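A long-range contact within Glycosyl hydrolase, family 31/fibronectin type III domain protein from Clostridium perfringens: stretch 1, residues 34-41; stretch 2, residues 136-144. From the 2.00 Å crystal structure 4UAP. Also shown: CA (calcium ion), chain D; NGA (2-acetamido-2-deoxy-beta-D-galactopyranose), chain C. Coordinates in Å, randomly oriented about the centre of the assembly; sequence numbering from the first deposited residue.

Stretch 1, residues 34-41: SSRMDLKW
Stretch 2 136-144: DKNTLAINE

The two stretches run antiparallel, 162° apart, with Met37 opposite Ile142 and Asp38 opposite Ala141 (CA–CA 5.3 and 4.5 Å). Ser34 stands clear. Ser35 O lies 3.0 Å from Asn143 O, a repulsive approach reconciled by calcium, which binds both carbonyls (Ser35 O 2.4 Å, Asn143 O 2.3 Å) and Glu144 OE2 (2.3 Å). Arg36 (phi/psi -97/154, chi m, t, m) runs its methylene chain beside the partner, Arg36 CD 3.3 Å from Asn143 OD1, and Arg36 NE lies 3.6 Å from Ala141 CB.

Extended Met37 (-93/125) forms the hydrogen-bonded pair with Ile142 (-130/130): Met37 N to Ile142 O is 2.8 Å, Ile142 N to Met37 O 2.9 Å. The flexible Met37 thioether (chi1 t, chi2 -148°, chi3 p) brings Met37 CE to 4.0 Å from Leu140 CD2 and 4.2 Å from Ile142 CD1 (chi1 m, chi2 t).

Asp38 (-126/140, chi1 m) shares the other face with Ala141, whose small methyl Ala141 CB lies 3.2 Å from Asp38 OD1. The carboxylate is well compensated: Arg36 NE donates to Asp38 OD1 (2.9 Å), while Asp38 OD2 takes the salt bridge from Arg36 NH2 (2.7 Å) and a hydrogen bond from Trp41 NE1 (2.8 Å).

Leu39 (-59/155, chi1 -119° between wells, chi2 p) donates from Leu39 N to Leu140 O (2.9 Å). Its apolar side chain packs on Leu140, Leu39 CB to Leu140 CB 4.2 Å, and Leu39 CD2 rests against the type I turn from Asp136 to Thr139, 3.7 Å from Asn138 C. Beyond, two waters bridge Lys40 O and Asn138 O. Trp41 offers a ring face to NGA C4.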

ATOM      1  N   SER A  34      -6.962  13.501   3.978  1.00 13.07           N
ATOM      2  CA  SER A  34      -8.024  13.200   3.026  1.00 17.23           C
ATOM      3  C   SER A  34      -7.566  12.311   1.855  1.00 13.54           C
ATOM      4  O   SER A  34      -8.398  11.790   1.107  1.00 12.25           O
ATOM      5  CB  SER A  34      -8.616  14.504   2.489  1.00 18.31           C
ATOM      6  OG  SER A  34      -7.621  15.264   1.827  1.00 20.15           O
ATOM      7  N   SER A  35      -6.255  12.134   1.701  1.00 10.63           N
ATOM      8  CA  SER A  35      -5.701  11.299   0.619  1.00 10.45           C
ATOM      9  C   SER A  35      -5.446   9.841   1.014  1.00  7.62           C
ATOM     10  O   SER A  35      -5.375   8.961   0.151  1.00  7.94           O
ATOM     11  CB  SER A  35      -4.375  11.885   0.111  1.00 11.45           C
ATOM     12  OG  SER A  35      -4.512  13.226  -0.335  1.00 14.90           O
ATOM     13  N   ARG A  36      -5.292   9.587   2.309  1.00  6.99           N
ATOM     14  CA  ARG A  36      -4.634   8.366   2.772  1.00  7.48           C
ATOM     15  C   ARG A  36      -5.547   7.209   3.156  1.00  8.45           C
ATOM     16  O   ARG A  36      -6.698   7.414   3.547  1.00  7.56           O
ATOM     17  CB  ARG A  36      -3.755   8.679   3.994  1.00  7.50           C
ATOM     18  CG  ARG A  36      -2.709   9.763   3.796  1.00  8.56           C
ATOM     19  CD  ARG A  36      -1.678   9.696   4.919  1.00  6.83           C
ATOM     20  NE  ARG A  36      -2.329   9.571   6.223  1.00  8.28           N
ATOM     21  CZ  ARG A  36      -2.658  10.593   7.011  1.00 11.81           C
ATOM     22  NH1 ARG A  36      -2.382  11.849   6.651  1.00  7.86           N
ATOM     23  NH2 ARG A  36      -3.261  10.356   8.167  1.00  9.36           N
ATOM     24  N   MET A  37      -4.997   5.998   3.048  1.00  6.69           N
ATOM     25  CA  MET A  37      -5.474   4.822   3.770  1.00  7.08           C
ATOM     26  C   MET A  37      -4.676   4.714   5.071  1.00  8.44           C
ATOM     27  O   MET A  37      -3.441   4.691   5.040  1.00  7.38           O
ATOM     28  CB  MET A  37      -5.298   3.542   2.936  1.00  6.57           C
ATOM     29  CG  MET A  37      -5.845   2.253   3.598  1.00  9.46           C
ATOM     30  SD  MET A  37      -4.948   0.719   3.204  1.00  3.11           S
ATOM     31  CE  MET A  37      -3.559   0.961   4.294  1.00  6.56           C
ATOM     32  N   ASP A  38      -5.377   4.656   6.201  1.00  7.82           N
ATOM     33  CA  ASP A  38      -4.756   4.552   7.518  1.00  7.76           C
ATOM     34  C   ASP A  38      -5.328   3.357   8.285  1.00  6.72           C
ATOM     35  O   ASP A  38      -6.532   3.110   8.246  1.00  5.58           O
ATOM     36  CB  ASP A  38      -4.999   5.820   8.354  1.00  6.50           C
ATOM     37  CG  ASP A  38      -4.027   6.971   8.040  1.00  8.74           C
ATOM     38  OD1 ASP A  38      -3.413   7.026   6.948  1.00  6.90           O
ATOM     39  OD2 ASP A  38      -3.896   7.846   8.919  1.00  9.86           O
ATOM     40  N   LEU A  39      -4.471   2.642   9.003  1.00  5.12           N
ATOM     41  CA  LEU A  39      -4.926   1.727  10.040  1.00  7.63           C
ATOM     42  C   LEU A  39      -5.718   2.537  11.070  1.00  9.33           C
ATOM     43  O   LEU A  39      -5.497   3.744  11.197  1.00  4.98           O
ATOM     44  CB  LEU A  39      -3.732   1.031  10.692  1.00  7.27           C
ATOM     45  CG  LEU A  39      -3.700  -0.490  10.577  1.00 11.22           C
ATOM     46  CD1 LEU A  39      -3.721  -0.918   9.118  1.00  7.43           C
ATOM     47  CD2 LEU A  39      -2.481  -1.057  11.312  1.00  9.07           C
ATOM     48  N   LYS A  40      -6.625   1.891  11.802  1.00  6.36           N
ATOM     49  CA  LYS A  40      -7.457   2.600  12.780  1.00  7.09           C
ATOM     50  C   LYS A  40      -6.649   3.525  13.691  1.00  8.93           C
ATOM     51  O   LYS A  40      -5.644   3.115  14.284  1.00  7.08           O
ATOM     52  CB  LYS A  40      -8.237   1.608  13.653  1.00  8.78           C
ATOM     53  CG  LYS A  40      -9.438   0.961  12.983  1.00 13.73           C
ATOM     54  CD  LYS A  40     -10.190   0.078  13.981  1.00 18.77           C
ATOM     55  CE  LYS A  40     -11.341  -0.660  13.308  1.00 30.23           C
ATOM     56  NZ  LYS A  40     -12.138   0.228  12.417  1.00 31.49           N
ATOM     57  N   TRP A  41      -7.089   4.773  13.801  1.00  7.95           N
ATOM     58  CA  TRP A  41      -6.435   5.712  14.713  1.00  8.68           C
ATOM     59  C   TRP A  41      -6.665   5.319  16.167  1.00  8.11           C
ATOM     60  O   TRP A  41      -7.708   4.762  16.513  1.00  8.09           O
ATOM     61  CB  TRP A  41      -6.937   7.137  14.486  1.00 10.96           C
ATOM     62  CG  TRP A  41      -6.510   7.737  13.183  1.00  9.43           C
ATOM     63  CD1 TRP A  41      -5.958   7.084  12.109  1.00  8.87           C
ATOM     64  CD2 TRP A  41      -6.612   9.112  12.809  1.00 12.46           C
ATOM     65  NE1 TRP A  41      -5.705   7.978  11.097  1.00  8.49           N
ATOM     66  CE2 TRP A  41      -6.096   9.229  11.500  1.00 10.01           C
ATOM     67  CE3 TRP A  41      -7.072  10.266  13.466  1.00 15.88           C
ATOM     68  CZ2 TRP A  41      -6.037  10.454  10.827  1.00 12.81           C
ATOM     69  CZ3 TRP A  41      -7.013  11.483  12.794  1.00 13.53           C
ATOM     70  CH2 TRP A  41      -6.499  11.566  11.487  1.00 14.78           C
ATOM     71  N   ASP A 136       4.562   1.750  15.317  1.00 11.55           N
ATOM     72  CA  ASP A 136       4.262   0.492  15.994  1.00 12.22           C
ATOM     73  C   ASP A 136       3.346  -0.353  15.122  1.00 15.44           C
ATOM     74  O   ASP A 136       2.886   0.102  14.076  1.00 10.41           O
ATOM     75  CB  ASP A 136       3.615   0.729  17.365  1.00 13.05           C
ATOM     76  CG  ASP A 136       2.332   1.566  17.288  1.00 20.41           C
ATOM     77  OD1 ASP A 136       1.420   1.242  16.487  1.00 15.29           O
ATOM     78  OD2 ASP A 136       2.229   2.560  18.043  1.00 19.77           O
ATOM     79  N   LYS A 137       3.062  -1.572  15.570  1.00 10.28           N
ATOM     80  CA  LYS A 137       2.321  -2.521  14.746  1.00 15.92           C
ATOM     81  C   LYS A 137       0.832  -2.185  14.645  1.00 12.89           C
ATOM     82  O   LYS A 137       0.092  -2.873  13.946  1.00 13.31           O
ATOM     83  CB  LYS A 137       2.499  -3.943  15.288  1.00 13.96           C
ATOM     84  CG  LYS A 137       1.714  -4.214  16.574  1.00 28.37           C
ATOM     85  CD  LYS A 137       1.673  -5.717  16.892  1.00 33.71           C
ATOM     86  CE  LYS A 137       0.660  -6.034  17.990  1.00 41.26           C
ATOM     87  NZ  LYS A 137       0.973  -5.342  19.278  1.00 45.29           N
ATOM     88  N   ASN A 138       0.381  -1.143  15.337  1.00 11.74           N
ATOM     89  CA  ASN A 138      -1.019  -0.732  15.216  1.00 10.42           C
ATOM     90  C   ASN A 138      -1.183   0.547  14.404  1.00 10.29           C
ATOM     91  O   ASN A 138      -2.243   1.175  14.439  1.00 11.06           O
ATOM     92  CB  ASN A 138      -1.658  -0.535  16.596  1.00 14.14           C
ATOM     93  CG  ASN A 138      -1.622  -1.791  17.444  1.00 18.78           C
ATOM     94  OD1 ASN A 138      -1.095  -1.777  18.545  1.00 19.68           O
ATOM     95  ND2 ASN A 138      -2.190  -2.884  16.932  1.00 15.03           N
ATOM     96  N   THR A 139      -0.149   0.921  13.657  1.00  6.18           N
ATOM     97  CA  THR A 139      -0.156   2.187  12.939  1.00  6.04           C
ATOM     98  C   THR A 139       0.374   2.022  11.513  1.00  8.94           C
ATOM     99  O   THR A 139       1.368   1.333  11.286  1.00  9.97           O
ATOM    100  CB  THR A 139       0.692   3.250  13.695  1.00  9.30           C
ATOM    101  OG1 THR A 139       0.245   3.339  15.059  1.00 13.38           O
ATOM    102  CG2 THR A 139       0.579   4.619  13.038  1.00 10.50           C
ATOM    103  N   LEU A 140      -0.290   2.662  10.556  1.00  6.76           N
ATOM    104  CA  LEU A 140       0.126   2.605   9.157  1.00  5.78           C
ATOM    105  C   LEU A 140      -0.599   3.672   8.362  1.00  7.89           C
ATOM    106  O   LEU A 140      -1.817   3.814   8.488  1.00  7.48           O
ATOM    107  CB  LEU A 140      -0.177   1.225   8.548  1.00  6.54           C
ATOM    108  CG  LEU A 140       0.203   1.085   7.070  1.00  9.46           C
ATOM    109  CD1 LEU A 140       1.728   1.083   6.909  1.00  7.08           C
ATOM    110  CD2 LEU A 140      -0.420  -0.155   6.462  1.00  9.73           C
ATOM    111  N   ALA A 141       0.139   4.406   7.535  1.00  4.61           N
ATOM    112  CA  ALA A 141      -0.457   5.385   6.637  1.00  5.54           C
ATOM    113  C   ALA A 141       0.159   5.247   5.256  1.00  7.46           C
ATOM    114  O   ALA A 141       1.378   5.277   5.106  1.00  9.05           O
ATOM    115  CB  ALA A 141      -0.264   6.808   7.170  1.00  5.97           C
ATOM    116  N   ILE A 142      -0.691   5.094   4.247  1.00  6.77           N
ATOM    117  CA  ILE A 142      -0.247   5.045   2.860  1.00  5.64           C
ATOM    118  C   ILE A 142      -1.079   6.025   2.037  1.00  6.58           C
ATOM    119  O   ILE A 142      -2.304   6.016   2.125  1.00  6.90           O
ATOM    120  CB  ILE A 142      -0.376   3.615   2.285  1.00  5.52           C
ATOM    121  CG1 ILE A 142       0.499   2.642   3.090  1.00  7.33           C
ATOM    122  CG2 ILE A 142      -0.014   3.598   0.799  1.00  5.41           C
ATOM    123  CD1 ILE A 142       0.289   1.148   2.703  1.00  8.73           C
ATOM    124  N   ASN A 143      -0.420   6.881   1.254  1.00  6.87           N
ATOM    125  CA  ASN A 143      -1.129   7.872   0.442  1.00  5.55           C
ATOM    126  C   ASN A 143      -1.834   7.277  -0.769  1.00  4.92           C
ATOM    127  O   ASN A 143      -2.949   7.647  -1.101  1.00  6.51           O
ATOM    128  CB  ASN A 143      -0.162   8.952  -0.060  1.00  5.96           C
ATOM    129  CG  ASN A 143       0.555   9.661   1.057  1.00  7.90           C
ATOM    130  OD1 ASN A 143       0.257   9.453   2.238  1.00  6.09           O
ATOM    131  ND2 ASN A 143       1.504  10.526   0.691  1.00  6.67           N
ATOM    132  N   GLU A 144      -1.153   6.369  -1.453  1.00  5.71           N
ATOM    133  CA  GLU A 144      -1.602   5.920  -2.762  1.00  7.64           C
ATOM    134  C   GLU A 144      -0.692   4.804  -3.219  1.00  7.09           C
ATOM    135  O   GLU A 144       0.475   4.763  -2.839  1.00  7.05           O
ATOM    136  CB  GLU A 144      -1.579   7.074  -3.787  1.00  7.47           C
ATOM    137  CG  GLU A 144      -2.236   6.739  -5.157  1.00  8.32           C
ATOM    138  CD  GLU A 144      -3.734   7.050  -5.196  1.00  9.62           C
ATOM    139  OE1 GLU A 144      -4.363   6.877  -6.258  1.00 10.34           O
ATOM    140  OE2 GLU A 144      -4.293   7.470  -4.161  1.00 10.31           O
TER
HETATM  141 CA    CA D 202      -4.889   8.349  -2.104  1.00  7.87          CA
HETATM  142  C1  NGA C 201      -1.950  10.486  15.073  1.00 33.04           C
HETATM  143  C2  NGA C 201      -1.764  11.159  13.717  1.00 24.90           C
HETATM  144  C3  NGA C 201      -2.787  10.623  12.737  1.00 19.79           C
HETATM  145  C4  NGA C 201      -2.711   9.102  12.733  1.00 17.64           C
HETATM  146  C5  NGA C 201      -3.050   8.595  14.136  1.00 16.62           C
HETATM  147  C6  NGA C 201      -3.004   7.086  14.334  1.00 21.30           C
HETATM  148  C7  NGA C 201      -0.933  13.461  13.408  1.00 34.18           C
HETATM  149  C8  NGA C 201      -1.246  14.921  13.571  1.00 28.63           C
HETATM  150  N2  NGA C 201      -1.884  12.614  13.822  1.00 28.96           N
HETATM  151  O1  NGA C 201      -0.776  10.694  15.822  1.00 38.69           O
HETATM  152  O3  NGA C 201      -2.508  11.189  11.479  1.00 20.64           O
HETATM  153  O4  NGA C 201      -1.399   8.718  12.380  1.00 16.40           O
HETATM  154  O5  NGA C 201      -2.099   9.087  15.034  1.00 28.17           O
HETATM  155  O6  NGA C 201      -3.213   6.777  15.709  1.00 13.30           O
HETATM  156  O7  NGA C 201       0.148  13.107  12.916  1.00 23.92           O
HETATM  157  O   HOH W   1      -2.743   4.351  11.567  1.00  8.62           O
HETATM  158  O   HOH W   2      -5.015   0.623  14.978  1.00 10.88           O
HETATM  159  O   HOH W   3      -3.040   4.073  14.309  1.00 12.36           O